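Local structure of Glyoxalase/bleomycin resistance protein/dioxygenase (Vibrio splendidus, 2RK9) at residues T4-Y12 with G74-I82; D83-V91 with T116-T124. The protein is of unknown specific function but belongs to the glyoxalase/bleomycin resistance protein/dioxygenase superfamily, whose members include metal-dependent enzymes and drug-binding proteins. The protein carries 1 engineered substitution. All coordinates share one frame; numbering follows the deposited sequence.

Contact 1: residues T4-Y12 with G74-I82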
loop_
_atom_site.group_PDB
_atom_site.type_symbol
_atom_site.label_atom_id
_atom_site.label_comp_id
_atom_site.label_asym_id
_atom_site.label_seq_id
_atom_site.Cartn_x
_atom_site.Cartn_y
_atom_site.Cartn_z
ATOM N N THR B 4 1.473 14.736 7.489
ATOM C CA THR B 4 0.022 14.384 7.565
ATOM C C THR B 4 -0.446 13.538 6.375
ATOM O O THR B 4 -1.381 12.743 6.497
ATOM C CB THR B 4 -0.854 15.664 7.677
ATOM O OG1 THR B 4 -0.681 16.246 8.980
ATOM C CG2 THR B 4 -2.321 15.338 7.478
ATOM N N LEU B 5 0.206 13.706 5.228
ATOM C CA LEU B 5 -0.141 12.938 4.039
ATOM C C LEU B 5 0.316 11.500 4.242
ATOM O O LEU B 5 1.388 11.257 4.786
ATOM C CB LEU B 5 0.553 13.515 2.810
ATOM C CG LEU B 5 0.217 14.952 2.412
ATOM C CD1 LEU B 5 1.038 15.344 1.207
ATOM C CD2 LEU B 5 -1.260 15.064 2.090
ATOM N N ARG B 6 -0.496 10.552 3.795
ATOM C CA ARG B 6 -0.176 9.138 3.933
ATOM C C ARG B 6 -0.822 8.370 2.794
ATOM O O ARG B 6 -1.668 8.896 2.072
ATOM C CB ARG B 6 -0.765 8.571 5.232
ATOM C CG ARG B 6 -0.347 9.249 6.514
ATOM C CD ARG B 6 0.973 8.723 6.997
ATOM N NE ARG B 6 1.321 9.260 8.312
ATOM C CZ ARG B 6 1.712 10.512 8.526
ATOM N NH1 ARG B 6 1.805 11.368 7.514
ATOM N NH2 ARG B 6 2.032 10.902 9.753
ATOM N N VAL B 7 -0.400 7.123 2.632
ATOM C CA VAL B 7 -1.019 6.249 1.652
ATOM C C VAL B 7 -1.631 5.165 2.522
ATOM O O VAL B 7 -0.950 4.591 3.367
ATOM C CB VAL B 7 -0.016 5.601 0.656
ATOM C CG1 VAL B 7 1.100 4.862 1.391
ATOM C CG2 VAL B 7 -0.774 4.624 -0.243
ATOM N N VAL B 8 -2.925 4.927 2.352
ATOM C CA VAL B 8 -3.614 3.907 3.125
ATOM C C VAL B 8 -4.136 2.862 2.154
ATOM O O VAL B 8 -5.015 3.128 1.344
ATOM C CB VAL B 8 -4.803 4.493 3.934
ATOM C CG1 VAL B 8 -5.456 3.393 4.772
ATOM C CG2 VAL B 8 -4.316 5.620 4.845
ATOM N N PRO B 9 -3.566 1.660 2.204
ATOM C CA PRO B 9 -4.009 0.597 1.304
ATOM C C PRO B 9 -5.394 0.103 1.684
ATOM O O PRO B 9 -5.718 -0.013 2.862
ATOM C CB PRO B 9 -2.959 -0.493 1.511
ATOM C CG PRO B 9 -1.748 0.264 1.974
ATOM C CD PRO B 9 -2.352 1.256 2.931
ATOM N N GLU B 10 -6.217 -0.160 0.679
ATOM C CA GLU B 10 -7.536 -0.712 0.925
ATOM C C GLU B 10 -7.461 -2.091 0.295
ATOM O O GLU B 10 -7.147 -2.223 -0.886
ATOM C CB GLU B 10 -8.629 0.121 0.265
ATOM C CG GLU B 10 -10.004 -0.513 0.390
ATOM C CD GLU B 10 -11.123 0.429 0.004
ATOM O OE1 GLU B 10 -10.975 1.128 -1.016
ATOM O OE2 GLU B 10 -12.150 0.458 0.723
ATOM N N LEU B 11 -7.741 -3.115 1.091
ATOM C CA LEU B 11 -7.648 -4.494 0.624
ATOM C C LEU B 11 -8.980 -5.220 0.506
ATOM O O LEU B 11 -9.786 -5.200 1.432
ATOM C CB LEU B 11 -6.760 -5.287 1.585
ATOM C CG LEU B 11 -5.460 -4.623 2.042
ATOM C CD1 LEU B 11 -4.781 -5.517 3.076
ATOM C CD2 LEU B 11 -4.555 -4.375 0.842
ATOM N N TYR B 12 -9.202 -5.870 -0.633
ATOM C CA TYR B 12 -10.415 -6.651 -0.822
ATOM C C TYR B 12 -10.210 -7.952 -0.046
ATOM O O TYR B 12 -9.116 -8.507 -0.054
ATOM C CB TYR B 12 -10.645 -6.997 -2.294
ATOM C CG TYR B 12 -11.811 -7.950 -2.462
ATOM C CD1 TYR B 12 -13.120 -7.515 -2.259
ATOM C CD2 TYR B 12 -11.600 -9.307 -2.726
ATOM C CE1 TYR B 12 -14.190 -8.403 -2.307
ATOM C CE2 TYR B 12 -12.662 -10.203 -2.776
ATOM C CZ TYR B 12 -13.952 -9.743 -2.564
ATOM O OH TYR B 12 -15.004 -10.622 -2.608
ATOM N N GLY B 74 -7.144 -6.600 -6.101
ATOM C CA GLY B 74 -7.714 -6.491 -4.774
ATOM C C GLY B 74 -7.207 -5.311 -3.969
ATOM O O GLY B 74 -7.753 -5.006 -2.909
ATOM N N VAL B 75 -6.161 -4.648 -4.458
ATOM C CA VAL B 75 -5.599 -3.502 -3.744
ATOM C C VAL B 75 -5.888 -2.151 -4.396
ATOM O O VAL B 75 -5.783 -1.987 -5.612
ATOM C CB VAL B 75 -4.070 -3.621 -3.588
ATOM C CG1 VAL B 75 -3.561 -2.559 -2.624
ATOM C CG2 VAL B 75 -3.710 -4.988 -3.087
ATOM N N ASN B 76 -6.247 -1.193 -3.555
ATOM C CA ASN B 76 -6.511 0.166 -3.989
ATOM C C ASN B 76 -5.722 1.029 -3.008
ATOM O O ASN B 76 -5.943 0.960 -1.799
ATOM C CB ASN B 76 -8.009 0.475 -3.918
ATOM C CG ASN B 76 -8.307 1.937 -4.137
ATOM O OD1 ASN B 76 -7.867 2.532 -5.119
ATOM N ND2 ASN B 76 -9.067 2.530 -3.217
ATOM N N PHE B 77 -4.772 1.803 -3.526
ATOM C CA PHE B 77 -3.941 2.663 -2.688
ATOM C C PHE B 77 -4.578 4.040 -2.511
ATOM O O PHE B 77 -4.595 4.830 -3.447
ATOM C CB PHE B 77 -2.556 2.835 -3.326
ATOM C CG PHE B 77 -1.760 1.558 -3.415
ATOM C CD1 PHE B 77 -1.155 1.016 -2.283
ATOM C CD2 PHE B 77 -1.621 0.893 -4.631
ATOM C CE1 PHE B 77 -0.423 -0.171 -2.359
ATOM C CE2 PHE B 77 -0.892 -0.298 -4.719
ATOM C CZ PHE B 77 -0.291 -0.829 -3.574
ATOM N N GLN B 78 -5.116 4.316 -1.324
ATOM C CA GLN B 78 -5.713 5.624 -1.062
ATOM C C GLN B 78 -4.527 6.513 -0.728
ATOM O O GLN B 78 -3.969 6.444 0.366
ATOM C CB GLN B 78 -6.687 5.570 0.109
ATOM C CG GLN B 78 -7.212 6.945 0.507
ATOM C CD GLN B 78 -8.250 6.875 1.606
ATOM O OE1 GLN B 78 -9.398 6.501 1.367
ATOM N NE2 GLN B 78 -7.849 7.226 2.828
ATOM N N TRP B 79 -4.176 7.364 -1.685
ATOM C CA TRP B 79 -3.007 8.223 -1.597
ATOM C C TRP B 79 -3.299 9.711 -1.442
ATOM O O TRP B 79 -3.830 10.339 -2.361
ATOM C CB TRP B 79 -2.184 7.977 -2.860
ATOM C CG TRP B 79 -0.823 8.565 -2.858
ATOM C CD1 TRP B 79 -0.503 9.886 -2.903
ATOM C CD2 TRP B 79 0.416 7.847 -2.838
ATOM N NE1 TRP B 79 0.866 10.042 -2.915
ATOM C CE2 TRP B 79 1.452 8.804 -2.874
ATOM C CE3 TRP B 79 0.751 6.486 -2.790
ATOM C CZ2 TRP B 79 2.802 8.449 -2.865
ATOM C CZ3 TRP B 79 2.099 6.133 -2.780
ATOM C CH2 TRP B 79 3.105 7.113 -2.816
ATOM N N ASP B 80 -2.933 10.274 -0.291
ATOM C CA ASP B 80 -3.167 11.696 -0.032
ATOM C C ASP B 80 -2.235 12.589 -0.832
ATOM O O ASP B 80 -1.023 12.389 -0.833
ATOM C CB ASP B 80 -2.982 12.033 1.451
ATOM C CG ASP B 80 -3.919 11.269 2.353
ATOM O OD1 ASP B 80 -5.045 10.941 1.922
ATOM O OD2 ASP B 80 -3.531 11.007 3.510
ATOM N N VAL B 81 -2.812 13.579 -1.506
ATOM C CA VAL B 81 -2.042 14.533 -2.301
ATOM C C VAL B 81 -2.318 15.952 -1.797
ATOM O O VAL B 81 -3.347 16.208 -1.178
ATOM C CB VAL B 81 -2.405 14.439 -3.791
ATOM C CG1 VAL B 81 -1.967 13.085 -4.351
ATOM C CG2 VAL B 81 -3.898 14.613 -3.964
ATOM N N ILE B 82 -1.387 16.865 -2.052
ATOM C CA ILE B 82 -1.533 18.250 -1.600
ATOM C C ILE B 82 -2.415 19.084 -2.522
ATOM O O ILE B 82 -3.268 19.852 -2.058
ATOM C CB ILE B 82 -0.151 18.947 -1.506
ATOM C CG1 ILE B 82 0.716 18.252 -0.458
ATOM C CG2 ILE B 82 -0.320 20.404 -1.115
ATOM C CD1 ILE B 82 2.103 18.858 -0.302
#

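Contact 2: residues D83-V91 with T116-T124. Engineered in segment 116-124: M121 (natural residue Ile).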
loop_
_atom_site.group_PDB
_atom_site.type_symbol
_atom_site.label_atom_id
_atom_site.label_comp_id
_atom_site.label_asym_id
_atom_site.label_seq_id
_atom_site.Cartn_x
_atom_site.Cartn_y
_atom_site.Cartn_z
ATOM N N ASP B 83 -2.214 18.933 -3.828
ATOM C CA ASP B 83 -2.960 19.708 -4.819
ATOM C C ASP B 83 -3.399 18.772 -5.945
ATOM O O ASP B 83 -2.693 18.618 -6.937
ATOM C CB ASP B 83 -2.050 20.795 -5.387
ATOM C CG ASP B 83 -2.724 22.138 -5.477
ATOM O OD1 ASP B 83 -3.927 22.192 -5.818
ATOM O OD2 ASP B 83 -2.037 23.147 -5.216
ATOM N N ILE B 84 -4.579 18.176 -5.794
ATOM C CA ILE B 84 -5.088 17.216 -6.766
ATOM C C ILE B 84 -5.443 17.765 -8.152
ATOM O O ILE B 84 -5.316 17.058 -9.149
ATOM C CB ILE B 84 -6.296 16.452 -6.172
ATOM C CG1 ILE B 84 -6.487 15.123 -6.903
ATOM C CG2 ILE B 84 -7.553 17.291 -6.272
ATOM C CD1 ILE B 84 -7.500 14.201 -6.225
ATOM N N GLU B 85 -5.868 19.022 -8.225
ATOM C CA GLU B 85 -6.228 19.617 -9.508
ATOM C C GLU B 85 -5.102 19.586 -10.544
ATOM O O GLU B 85 -5.292 19.077 -11.652
ATOM C CB GLU B 85 -6.709 21.058 -9.308
ATOM C CG GLU B 85 -8.113 21.164 -8.738
ATOM C CD GLU B 85 -9.135 20.480 -9.613
ATOM O OE1 GLU B 85 -8.949 20.484 -10.852
ATOM O OE2 GLU B 85 -10.134 19.947 -9.078
ATOM N N PRO B 86 -3.917 20.131 -10.211
ATOM C CA PRO B 86 -2.854 20.087 -11.220
ATOM C C PRO B 86 -2.405 18.661 -11.549
ATOM O O PRO B 86 -2.006 18.370 -12.671
ATOM C CB PRO B 86 -1.742 20.939 -10.602
ATOM C CG PRO B 86 -1.998 20.859 -9.123
ATOM C CD PRO B 86 -3.501 20.916 -9.035
ATOM N N LEU B 87 -2.469 17.777 -10.565
ATOM C CA LEU B 87 -2.093 16.388 -10.799
ATOM C C LEU B 87 -3.046 15.774 -11.826
ATOM O O LEU B 87 -2.611 15.202 -12.825
ATOM C CB LEU B 87 -2.161 15.590 -9.495
ATOM C CG LEU B 87 -2.010 14.066 -9.579
ATOM C CD1 LEU B 87 -0.712 13.688 -10.271
ATOM C CD2 LEU B 87 -2.043 13.496 -8.160
ATOM N N TYR B 88 -4.346 15.908 -11.586
ATOM C CA TYR B 88 -5.337 15.345 -12.487
ATOM C C TYR B 88 -5.243 15.898 -13.901
ATOM O O TYR B 88 -5.386 15.153 -14.865
ATOM C CB TYR B 88 -6.756 15.582 -11.962
ATOM C CG TYR B 88 -7.826 14.913 -12.795
ATOM C CD1 TYR B 88 -7.925 13.525 -12.848
ATOM C CD2 TYR B 88 -8.749 15.669 -13.526
ATOM C CE1 TYR B 88 -8.915 12.899 -13.608
ATOM C CE2 TYR B 88 -9.746 15.048 -14.288
ATOM C CZ TYR B 88 -9.820 13.661 -14.321
ATOM O OH TYR B 88 -10.795 13.022 -15.061
ATOM N N GLN B 89 -5.012 17.200 -14.036
ATOM C CA GLN B 89 -4.939 17.762 -15.372
ATOM C C GLN B 89 -3.752 17.206 -16.160
ATOM O O GLN B 89 -3.858 16.997 -17.369
ATOM C CB GLN B 89 -4.928 19.299 -15.321
ATOM C CG GLN B 89 -3.841 19.911 -14.499
ATOM C CD GLN B 89 -3.838 21.429 -14.608
ATOM O OE1 GLN B 89 -4.730 22.111 -14.083
ATOM N NE2 GLN B 89 -2.838 21.966 -15.306
ATOM N N ARG B 90 -2.644 16.912 -15.483
ATOM C CA ARG B 90 -1.479 16.363 -16.179
ATOM C C ARG B 90 -1.748 14.925 -16.609
ATOM O O ARG B 90 -1.370 14.519 -17.709
ATOM C CB ARG B 90 -0.226 16.418 -15.297
ATOM C CG ARG B 90 1.037 16.010 -16.052
ATOM C CD ARG B 90 2.322 16.209 -15.248
ATOM N NE ARG B 90 2.278 15.513 -13.969
ATOM C CZ ARG B 90 1.947 16.088 -12.816
ATOM N NH1 ARG B 90 1.632 17.379 -12.777
ATOM N NH2 ARG B 90 1.932 15.373 -11.697
ATOM N N VAL B 91 -2.405 14.157 -15.743
ATOM C CA VAL B 91 -2.728 12.766 -16.057
ATOM C C VAL B 91 -3.696 12.713 -17.233
ATOM O O VAL B 91 -3.544 11.901 -18.148
ATOM C CB VAL B 91 -3.374 12.061 -14.844
ATOM C CG1 VAL B 91 -3.830 10.654 -15.232
ATOM C CG2 VAL B 91 -2.382 11.991 -13.705
ATOM N N THR B 116 -15.755 17.434 2.470
ATOM C CA THR B 116 -15.521 17.029 1.090
ATOM C C THR B 116 -14.094 16.575 0.815
ATOM O O THR B 116 -13.136 17.084 1.399
ATOM C CB THR B 116 -15.844 18.189 0.125
ATOM O OG1 THR B 116 -17.165 18.673 0.391
ATOM C CG2 THR B 116 -15.767 17.722 -1.317
ATOM N N GLN B 117 -13.970 15.611 -0.088
ATOM C CA GLN B 117 -12.677 15.083 -0.490
ATOM C C GLN B 117 -12.693 14.837 -1.994
ATOM O O GLN B 117 -13.548 14.112 -2.508
ATOM C CB GLN B 117 -12.382 13.778 0.252
ATOM C CG GLN B 117 -11.074 13.127 -0.159
ATOM C CD GLN B 117 -10.801 11.844 0.595
ATOM O OE1 GLN B 117 -10.323 11.865 1.730
ATOM N NE2 GLN B 117 -11.110 10.714 -0.031
ATOM N N LYS B 118 -11.768 15.471 -2.705
ATOM C CA LYS B 118 -11.686 15.283 -4.144
ATOM C C LYS B 118 -10.816 14.059 -4.383
ATOM O O LYS B 118 -9.851 13.836 -3.655
ATOM C CB LYS B 118 -11.046 16.495 -4.816
ATOM C CG LYS B 118 -11.909 17.741 -4.842
ATOM C CD LYS B 118 -11.189 18.864 -5.571
ATOM C CE LYS B 118 -12.060 20.091 -5.673
ATOM N NZ LYS B 118 -11.396 21.161 -6.466
ATOM N N GLN B 119 -11.165 13.261 -5.386
ATOM C CA GLN B 119 -10.382 12.076 -5.710
ATOM C C GLN B 119 -10.595 11.613 -7.130
ATOM O O GLN B 119 -11.611 11.915 -7.757
ATOM C CB GLN B 119 -10.733 10.900 -4.788
ATOM C CG GLN B 119 -12.150 10.347 -4.967
ATOM C CD GLN B 119 -12.499 9.253 -3.949
ATOM O OE1 GLN B 119 -12.520 9.490 -2.738
ATOM N NE2 GLN B 119 -12.769 8.052 -4.442
ATOM N N PHE B 120 -9.612 10.873 -7.623
ATOM C CA PHE B 120 -9.683 10.264 -8.935
ATOM C C PHE B 120 -8.811 9.023 -8.844
ATOM O O PHE B 120 -7.978 8.912 -7.948
ATOM C CB PHE B 120 -9.226 11.224 -10.050
ATOM C CG PHE B 120 -7.739 11.383 -10.187
ATOM C CD1 PHE B 120 -7.013 10.550 -11.034
ATOM C CD2 PHE B 120 -7.075 12.417 -9.537
ATOM C CE1 PHE B 120 -5.645 10.748 -11.236
ATOM C CE2 PHE B 120 -5.712 12.625 -9.729
ATOM C CZ PHE B 120 -4.997 11.790 -10.582
HETATM N N MSE B 121 -9.040 8.067 -9.730
HETATM C CA MSE B 121 -8.244 6.852 -9.701
HETATM C C MSE B 121 -7.510 6.645 -11.001
HETATM O O MSE B 121 -8.018 6.962 -12.074
HETATM C CB MSE B 121 -9.122 5.631 -9.431
HETATM C CG MSE B 121 -9.655 5.545 -8.013
HETATM SE SE MSE B 121 -10.801 4.025 -7.774
HETATM C CE MSE B 121 -9.454 2.644 -7.837
ATOM N N VAL B 122 -6.305 6.103 -10.898
ATOM C CA VAL B 122 -5.504 5.841 -12.080
ATOM C C VAL B 122 -4.865 4.473 -11.972
ATOM O O VAL B 122 -4.587 3.992 -10.880
ATOM C CB VAL B 122 -4.388 6.903 -12.261
ATOM C CG1 VAL B 122 -3.369 6.797 -11.147
ATOM C CG2 VAL B 122 -3.719 6.731 -13.611
ATOM N N GLN B 123 -4.654 3.843 -13.116
ATOM C CA GLN B 123 -4.015 2.544 -13.146
ATOM C C GLN B 123 -2.651 2.746 -13.773
ATOM O O GLN B 123 -2.537 3.352 -14.838
ATOM C CB GLN B 123 -4.821 1.561 -13.992
ATOM C CG GLN B 123 -4.128 0.218 -14.141
ATOM C CD GLN B 123 -4.928 -0.756 -14.961
ATOM O OE1 GLN B 123 -5.273 -0.477 -16.105
ATOM N NE2 GLN B 123 -5.233 -1.908 -14.381
ATOM N N THR B 124 -1.618 2.250 -13.103
ATOM C CA THR B 124 -0.261 2.370 -13.609
ATOM C C THR B 124 -0.080 1.305 -14.692
ATOM O O THR B 124 -0.903 0.397 -14.821
ATOM C CB THR B 124 0.765 2.148 -12.492
ATOM O OG1 THR B 124 0.810 0.758 -12.146
ATOM C CG2 THR B 124 0.378 2.962 -11.259
#

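Contact 1: residues T4-Y12 with G74-I82
V7 lays its CG2 methyl against the benzo part of the W79 indole, 3.5 Å from CE3 of W79, and the same methyl reaches CB of F77. It gets there because CG2 stands opposite the backbone N, which leaves CG1 wedged between N and the carbonyl carbon (chi1 55°). Farther along this face, CD2 of L11 runs side by side with CG1 of V75 at 4.0 Å, and P9 sits by F77. V7-W79, P9-F77 and L11-V75 are the non-hydrogen-bonded pairs of an antiparallel ladder. V8-Q78 and E10-N76 are the hydrogen-bonded pairs, each closed by two backbone bonds, such as V8 N to Q78 O at 2.7 Å. On their face the carboxylate of E10 lies near the N76 amide and forms a salt bridge with R131. At the far end Y12 N binds G74 O.

At the other end D80 grips R6 twice. Its backbone N gives a nearly straight bond to R6 O (3.0 Å, 168°), while its carboxylate OD2 takes R6 N at 3.1 Å from the anti side, 28° out of the carboxylate plane. The carboxylate thus takes the place of a backbone carbonyl where the ladder ends. Beyond it L5 spreads its two methyls, CD2 over CB of D80 and CD1 tightly against CG1 of I82 (3.4 Å).

On the V7 face, W79 meets F132 edge-to-face and also F29 of the second subunit. Strand 7-12 is bordered on its other edge by strand 48-53, and strand 75-80 by the parallel strand 129-135, so this pair forms the middle of the sheet.

Contact 2: residues D83-V91 with T116-T124
F120 turns its CG into the position between backbone N and carbonyl carbon (chi1 78°), lifting the ring off strand 116-123 toward the helix, while Y88, with CG opposite its own N, swings its ring across to meet it. The result is an edge-to-face pair: CD1 of Y88 stands 3.4 Å above the F120 plane, over the ring centre, with the two planes at 62° and the centroids 4.8 Å apart. The rim of the F120 ring is also packed. I84 brings CG1 in at the edge, 3.8 Å from CD2 of F120, and L87 sets its CG 3.9 Å from CZ of F120. One turn on, V91 reaches CZ of F120 with CG2 and, with CG1, the methyl CG2 of V122.

Near the start of the helix, the contact becomes polar. The extended chain of K118 passes CG2 of I84, its CB 3.9 Å from that methyl, and ends in a salt bridge: NZ of K118 meets OE2 of E85 at 3.1 Å, on the anti side and out of the carboxylate plane. E85 bends at chi2 to bring its carboxylate there.

The axes of helix 84-91 and strand 116-123 come within 9.6 Å, 21° apart in direction. Strand 75-80, helix 84-94, then strands 99-108, 115-123 and 129-135 give the βαβββ order of a vicinal oxygen chelate module, with this helix covering one face of its sheet.

How the contacts relate
Contact 1 lies in the middle of the sheet, its centre about 4 Å from the centre of the chain, but runs out to an exposed end at T4 and I82. Contact 2 is peripheral, about 13 Å out, yet buried, where a helix covers one face of the same sheet. They follow in series: strand 75-80 leads into helix 84-94, and V81 of the first packs on L87 of the second. Contact 1 is stitched by backbone hydrogen bonds along a ladder, with side chains adding to it on both faces; contact 2 has no backbone bond between its segments and depends on apolar and aromatic packing, with one salt bridge at its more exposed side. Both also touch the second subunit.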